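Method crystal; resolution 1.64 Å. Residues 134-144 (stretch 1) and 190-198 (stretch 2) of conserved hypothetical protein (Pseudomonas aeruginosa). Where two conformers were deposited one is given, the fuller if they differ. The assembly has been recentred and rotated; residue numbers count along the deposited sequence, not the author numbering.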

ATOM      1  N   ASP D 134       5.090  -4.081 -11.209  1.00 16.34           N
ATOM      2  CA  ASP D 134       5.336  -5.035 -10.143  1.00 14.84           C
ATOM      3  C   ASP D 134       5.999  -6.287 -10.700  1.00 13.18           C
ATOM      4  O   ASP D 134       5.989  -6.530 -11.914  1.00 13.89           O
ATOM      5  CB  ASP D 134       4.014  -5.449  -9.457  1.00 15.85           C
ATOM      6  CG  ASP D 134       3.170  -6.404 -10.302  1.00 16.64           C
ATOM      7  OD1 ASP D 134       2.813  -6.069 -11.452  1.00 20.91           O
ATOM      8  OD2 ASP D 134       2.855  -7.506  -9.808  1.00 21.95           O
ATOM      9  N   TRP D 135       6.615  -7.062  -9.815  1.00 15.36           N
ATOM     10  CA  TRP D 135       7.195  -8.332 -10.219  1.00 12.58           C
ATOM     11  C   TRP D 135       7.231  -9.207  -8.977  1.00 14.09           C
ATOM     12  O   TRP D 135       7.024  -8.717  -7.859  1.00 13.76           O
ATOM     13  CB  TRP D 135       8.630  -8.149 -10.774  1.00 12.75           C
ATOM     14  CG  TRP D 135       9.706  -7.866  -9.771  1.00 12.65           C
ATOM     15  CD1 TRP D 135      10.464  -8.794  -9.119  1.00 12.42           C
ATOM     16  CD2 TRP D 135      10.143  -6.585  -9.312  1.00 12.77           C
ATOM     17  NE1 TRP D 135      11.363  -8.162  -8.278  1.00 14.61           N
ATOM     18  CE2 TRP D 135      11.188  -6.808  -8.382  1.00 15.32           C
ATOM     19  CE3 TRP D 135       9.756  -5.265  -9.597  1.00 14.57           C
ATOM     20  CZ2 TRP D 135      11.859  -5.761  -7.733  1.00 15.21           C
ATOM     21  CZ3 TRP D 135      10.433  -4.212  -8.940  1.00 14.57           C
ATOM     22  CH2 TRP D 135      11.468  -4.480  -8.025  1.00 13.54           C
ATOM     23  N   HIS D 136       7.419 -10.507  -9.188  1.00 12.29           N
ATOM     24  CA  HIS D 136       7.569 -11.450  -8.080  1.00 12.52           C
ATOM     25  C   HIS D 136       8.975 -12.005  -8.192  1.00 15.28           C
ATOM     26  O   HIS D 136       9.414 -12.334  -9.286  1.00 13.64           O
ATOM     27  CB  HIS D 136       6.585 -12.621  -8.181  1.00 13.45           C
ATOM     28  CG  HIS D 136       5.161 -12.238  -7.939  1.00 14.17           C
ATOM     29  ND1 HIS D 136       4.463 -12.577  -6.789  1.00 18.28           N
ATOM     30  CD2 HIS D 136       4.293 -11.556  -8.716  1.00 12.42           C
ATOM     31  CE1 HIS D 136       3.224 -12.117  -6.875  1.00 12.98           C
ATOM     32  NE2 HIS D 136       3.094 -11.495  -8.030  1.00 18.02           N
ATOM     33  N   GLY D 137       9.683 -12.129  -7.080  1.00 11.29           N
ATOM     34  CA  GLY D 137      11.025 -12.691  -7.177  1.00 14.99           C
ATOM     35  C   GLY D 137      11.446 -13.348  -5.887  1.00 15.60           C
ATOM     36  O   GLY D 137      10.959 -12.982  -4.843  1.00 15.81           O
ATOM     37  N   THR D 138      12.359 -14.305  -5.951  0.50 16.85           N
ATOM     38  CA  THR D 138      12.801 -14.971  -4.734  0.50 16.88           C
ATOM     39  C   THR D 138      14.153 -14.475  -4.232  0.50 18.44           C
ATOM     40  O   THR D 138      14.646 -14.949  -3.209  0.50 18.14           O
ATOM     41  CB  THR D 138      12.894 -16.492  -4.941  0.51 15.98           C
ATOM     42  OG1 THR D 138      13.386 -17.119  -3.749  0.24 18.55           O
ATOM     43  CG2 THR D 138      13.814 -16.800  -6.076  0.80 13.64           C
ATOM     44  N   ALA D 139      14.753 -13.520  -4.931  1.00 18.18           N
ATOM     45  CA  ALA D 139      16.060 -13.008  -4.519  1.00 18.30           C
ATOM     46  C   ALA D 139      16.061 -12.616  -3.060  1.00 19.08           C
ATOM     47  O   ALA D 139      15.120 -11.964  -2.566  1.00 20.73           O
ATOM     48  CB  ALA D 139      16.465 -11.809  -5.375  1.00 17.15           C
ATOM     49  N   SER D 140      17.144 -12.987  -2.392  1.00 19.43           N
ATOM     50  CA  SER D 140      17.313 -12.701  -0.976  1.00 21.47           C
ATOM     51  C   SER D 140      17.728 -11.261  -0.743  1.00 19.73           C
ATOM     52  O   SER D 140      17.454 -10.697   0.309  1.00 19.37           O
ATOM     53  CB  SER D 140      18.358 -13.633  -0.382  1.00 24.47           C
ATOM     54  OG  SER D 140      19.613 -13.428  -0.982  1.00 32.16           O
ATOM     55  N   THR D 141      18.420 -10.668  -1.718  1.00 17.18           N
ATOM     56  CA  THR D 141      18.807  -9.270  -1.571  1.00 17.39           C
ATOM     57  C   THR D 141      18.289  -8.431  -2.728  1.00 16.28           C
ATOM     58  O   THR D 141      18.429  -8.832  -3.890  1.00 16.93           O
ATOM     59  CB  THR D 141      20.333  -9.118  -1.503  1.00 20.02           C
ATOM     60  OG1 THR D 141      20.810  -9.659  -0.261  1.00 24.24           O
ATOM     61  CG2 THR D 141      20.730  -7.634  -1.584  1.00 18.28           C
ATOM     62  N   LEU D 142      17.633  -7.319  -2.409  1.00 14.70           N
ATOM     63  CA  LEU D 142      17.165  -6.391  -3.432  1.00 15.58           C
ATOM     64  C   LEU D 142      17.680  -4.978  -3.141  1.00 15.25           C
ATOM     65  O   LEU D 142      17.516  -4.457  -2.048  1.00 15.46           O
ATOM     66  CB  LEU D 142      15.623  -6.358  -3.557  1.00 15.36           C
ATOM     67  CG  LEU D 142      15.089  -5.159  -4.390  1.00 16.95           C
ATOM     68  CD1 LEU D 142      15.482  -5.324  -5.857  1.00 18.44           C
ATOM     69  CD2 LEU D 142      13.581  -5.029  -4.309  1.00 15.55           C
ATOM     70  N   LEU D 143      18.344  -4.370  -4.124  1.00 12.81           N
ATOM     71  CA  LEU D 143      18.778  -2.999  -3.993  1.00 13.91           C
ATOM     72  C   LEU D 143      17.952  -2.300  -5.083  1.00 13.43           C
ATOM     73  O   LEU D 143      17.997  -2.680  -6.256  1.00 14.92           O
ATOM     74  CB  LEU D 143      20.279  -2.869  -4.292  1.00 14.54           C
ATOM     75  CG  LEU D 143      21.153  -3.723  -3.375  1.00 19.81           C
ATOM     76  CD1 LEU D 143      22.584  -3.790  -3.896  1.00 22.55           C
ATOM     77  CD2 LEU D 143      21.080  -3.120  -1.987  1.00 23.26           C
ATOM     78  N   LEU D 144      17.147  -1.305  -4.708  1.00 11.46           N
ATOM     79  CA  LEU D 144      16.316  -0.628  -5.706  1.00 13.78           C
ATOM     80  C   LEU D 144      16.704   0.851  -5.695  1.00 14.75           C
ATOM     81  O   LEU D 144      16.373   1.584  -4.765  1.00 13.63           O
ATOM     82  CB  LEU D 144      14.822  -0.820  -5.356  1.00 13.05           C
ATOM     83  CG  LEU D 144      13.774  -0.423  -6.385  1.00 17.71           C
ATOM     84  CD1 LEU D 144      13.822   1.063  -6.608  1.00 19.70           C
ATOM     85  CD2 LEU D 144      13.997  -1.159  -7.715  1.00 16.49           C
ATOM     86  N   VAL D 190      14.219   3.604 -12.389  1.00 13.34           N
ATOM     87  CA  VAL D 190      14.823   2.943 -11.225  1.00 13.37           C
ATOM     88  C   VAL D 190      15.705   1.818 -11.731  1.00 11.28           C
ATOM     89  O   VAL D 190      15.547   1.373 -12.857  1.00 13.48           O
ATOM     90  CB  VAL D 190      13.744   2.321 -10.258  1.00 13.00           C
ATOM     91  CG1 VAL D 190      12.808   3.422  -9.725  1.00 16.02           C
ATOM     92  CG2 VAL D 190      12.925   1.308 -10.967  1.00 12.70           C
ATOM     93  N   CYS D 191      16.664   1.384 -10.906  1.00 10.95           N
ATOM     94  CA  CYS D 191      17.501   0.259 -11.291  1.00 12.38           C
ATOM     95  C   CYS D 191      17.307  -0.777 -10.200  1.00  9.21           C
ATOM     96  O   CYS D 191      17.584  -0.519  -9.009  1.00 12.65           O
ATOM     97  CB  CYS D 191      18.946   0.669 -11.394  1.00 10.39           C
ATOM     98  SG  CYS D 191      19.959  -0.670 -12.158  1.00 13.34           S
ATOM     99  N   ALA D 192      16.790  -1.925 -10.607  1.00 12.26           N
ATOM    100  CA  ALA D 192      16.528  -3.023  -9.695  1.00  9.85           C
ATOM    101  C   ALA D 192      17.731  -3.959  -9.764  1.00 11.19           C
ATOM    102  O   ALA D 192      18.001  -4.520 -10.828  1.00 11.76           O
ATOM    103  CB  ALA D 192      15.277  -3.751 -10.131  1.00 13.39           C
ATOM    104  N   VAL D 193      18.406  -4.131  -8.633  1.00 11.22           N
ATOM    105  CA  VAL D 193      19.580  -5.017  -8.550  1.00 10.98           C
ATOM    106  C   VAL D 193      19.227  -6.154  -7.574  1.00 11.13           C
ATOM    107  O   VAL D 193      18.886  -5.878  -6.427  1.00 13.61           O
ATOM    108  CB  VAL D 193      20.802  -4.249  -8.031  1.00 12.78           C
ATOM    109  CG1 VAL D 193      21.992  -5.211  -7.864  1.00 14.64           C
ATOM    110  CG2 VAL D 193      21.195  -3.183  -9.045  1.00 14.40           C
ATOM    111  N   GLU D 194      19.302  -7.411  -8.022  1.00 10.90           N
ATOM    112  CA  GLU D 194      18.961  -8.531  -7.144  1.00 12.55           C
ATOM    113  C   GLU D 194      20.171  -9.432  -7.054  1.00 13.82           C
ATOM    114  O   GLU D 194      20.838  -9.680  -8.062  1.00 14.21           O
ATOM    115  CB  GLU D 194      17.709  -9.262  -7.675  1.00 15.03           C
ATOM    116  CG  GLU D 194      16.526  -8.271  -7.727  1.00 19.28           C
ATOM    117  CD  GLU D 194      15.352  -8.694  -8.598  1.00 25.05           C
ATOM    118  OE1 GLU D 194      14.820  -7.821  -9.369  1.00 26.21           O
ATOM    119  OE2 GLU D 194      14.949  -9.868  -8.488  1.00 24.76           O
ATOM    120  N   LEU D 195      20.450  -9.885  -5.839  1.00 14.91           N
ATOM    121  CA  LEU D 195      21.596 -10.739  -5.578  1.00 14.99           C
ATOM    122  C   LEU D 195      21.155 -11.937  -4.737  1.00 18.84           C
ATOM    123  O   LEU D 195      20.218 -11.841  -3.946  1.00 17.90           O
ATOM    124  CB  LEU D 195      22.651  -9.942  -4.790  1.00 17.87           C
ATOM    125  CG  LEU D 195      23.307  -8.785  -5.570  1.00 16.75           C
ATOM    126  CD1 LEU D 195      23.542  -7.576  -4.676  1.00 14.31           C
ATOM    127  CD2 LEU D 195      24.628  -9.264  -6.112  1.00 20.08           C
ATOM    128  N   ASP D 196      21.825 -13.060  -4.953  1.00 19.25           N
ATOM    129  CA  ASP D 196      21.596 -14.266  -4.170  1.00 20.26           C
ATOM    130  C   ASP D 196      22.966 -14.807  -3.852  1.00 20.91           C
ATOM    131  O   ASP D 196      23.894 -14.674  -4.646  1.00 23.76           O
ATOM    132  CB  ASP D 196      20.789 -15.284  -4.941  1.00 22.00           C
ATOM    133  CG  ASP D 196      19.306 -15.082  -4.753  1.00 25.59           C
ATOM    134  OD1 ASP D 196      18.868 -15.058  -3.582  1.00 26.23           O
ATOM    135  OD2 ASP D 196      18.601 -14.960  -5.771  1.00 28.00           O
ATOM    136  N   SER D 197      23.078 -15.413  -2.680  1.00 19.65           N
ATOM    137  CA  SER D 197      24.347 -15.927  -2.192  1.00 20.83           C
ATOM    138  C   SER D 197      24.563 -17.402  -2.437  1.00 21.15           C
ATOM    139  O   SER D 197      23.630 -18.201  -2.384  1.00 22.63           O
ATOM    140  CB  SER D 197      24.458 -15.687  -0.692  1.00 23.10           C
ATOM    141  OG  SER D 197      24.300 -14.309  -0.395  1.00 30.75           O
ATOM    142  N   LEU D 198      25.818 -17.752  -2.677  1.00 20.31           N
ATOM    143  CA  LEU D 198      26.167 -19.142  -2.881  1.00 22.73           C
ATOM    144  C   LEU D 198      25.780 -19.880  -1.620  1.00 24.29           C
ATOM    145  O   LEU D 198      26.051 -19.419  -0.524  1.00 23.71           O
ATOM    146  CB  LEU D 198      27.672 -19.271  -3.101  1.00 24.44           C
ATOM    147  CG  LEU D 198      28.187 -20.699  -2.917  1.00 23.79           C
ATOM    148  CD1 LEU D 198      27.675 -21.551  -4.054  1.00 24.35           C
ATOM    149  CD2 LEU D 198      29.742 -20.682  -2.871  1.00 27.09           C
TER
HETATM  150  O   HOH W   1      12.935  -9.699  -6.630  1.00 25.93           O
HETATM  151  O   HOH W   2      16.564 -16.659  -4.081  1.00 47.74           O
HETATM  152  O   HOH W   3      14.355 -13.023  -8.056  1.00 29.49           O
HETATM  153  O   HOH W   4      20.398 -15.875  -1.316  1.00 35.38           O

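Two strands, 141-144 and 190-197, lie side by side in one antiparallel sheet; their N-to-C directions differ by 163° and their axes approach to 4.8 Å. The register follows from the backbone hydrogen bonds, which come in two reciprocal pairs. T141 N donates to L195 O (3.1 Å, N-H...O angle 149°) and L195 N returns a bond to T141 O (3.0 Å, 166°). Two residues on, L143 N donates to V193 O (2.8 Å, 176°) and V193 N to L143 O (2.8 Å, 166°). The amide and carbonyl of all four residues are therefore satisfied within the pairing. L143 O and V193 O also lie 3.3 Å apart, but both are acceptors, so this is no hydrogen bond.

L142 faces E194 between these pairs, and L144 faces A192 just past the second, both in non-hydrogen-bonded positions, where CA-H groups point at carbonyls instead. E194 CA lies 3.3 Å from T141 O, L142 CA 3.5 Å from V193 O, and L144 CA 3.5 Å from C191 O, each with an angle at H of 142°. T141 O and V193 O thus receive a CA-H contact in addition to an amide.

Beyond the ladder's end, the carboxylate of D196 takes over from the backbone. S140 N donates to D196 OD1 (2.9 Å, 157°), so the loop amide is bound by a side chain. D196 OD1 also accepts from water 2 (2.8 Å from the water O) and from water 4 (2.9 Å from the water O). Water 2 also donates to T138 O (2.7 Å from the water O), while water 4 accepts from S197 N (3.0 Å from the water O) and lies 2.6 Å from S140 OG in a hydrogen bond. Short polar side chains suit this partly exposed end, where water can complete the network.

E194 brings a carboxylate into buried surroundings, and its charge is not left bare. E194 OE2 accepts from water 3 (3.2 Å to the water O), which itself accepts from A139 N (3.2 Å to the water O), and a weak bond from water 1 (2.7 Å to the water O). Water 1 in turn accepts from W135 NE1 at 2.7 Å from its O, so the indole donor is satisfied through water, while NE1 stands 3.6 Å from E194 OE1. Both carboxylate oxygens have further partners elsewhere in the structure. The aliphatic part of E194 packs against carbon: CB lies 3.7 Å from A139 CB, and CG 3.6 Å from L142 CD1.

The remaining contacts across the strands are mostly apolar. On the face shared by T141, L143, V193 and L195, L143 CB meets V193 CB at 4.0 Å and L143 CD1 meets L195 CD1 at 4.0 Å. On the other face, L144 (chi1 t, chi2 m) places CD2 3.8 Å from A192 CB and CD1 3.9 Å from V190 CB. The small A192 also has W135 CH2 4.4 Å from its CB. Altogether 650 Å² is buried, both sides summed.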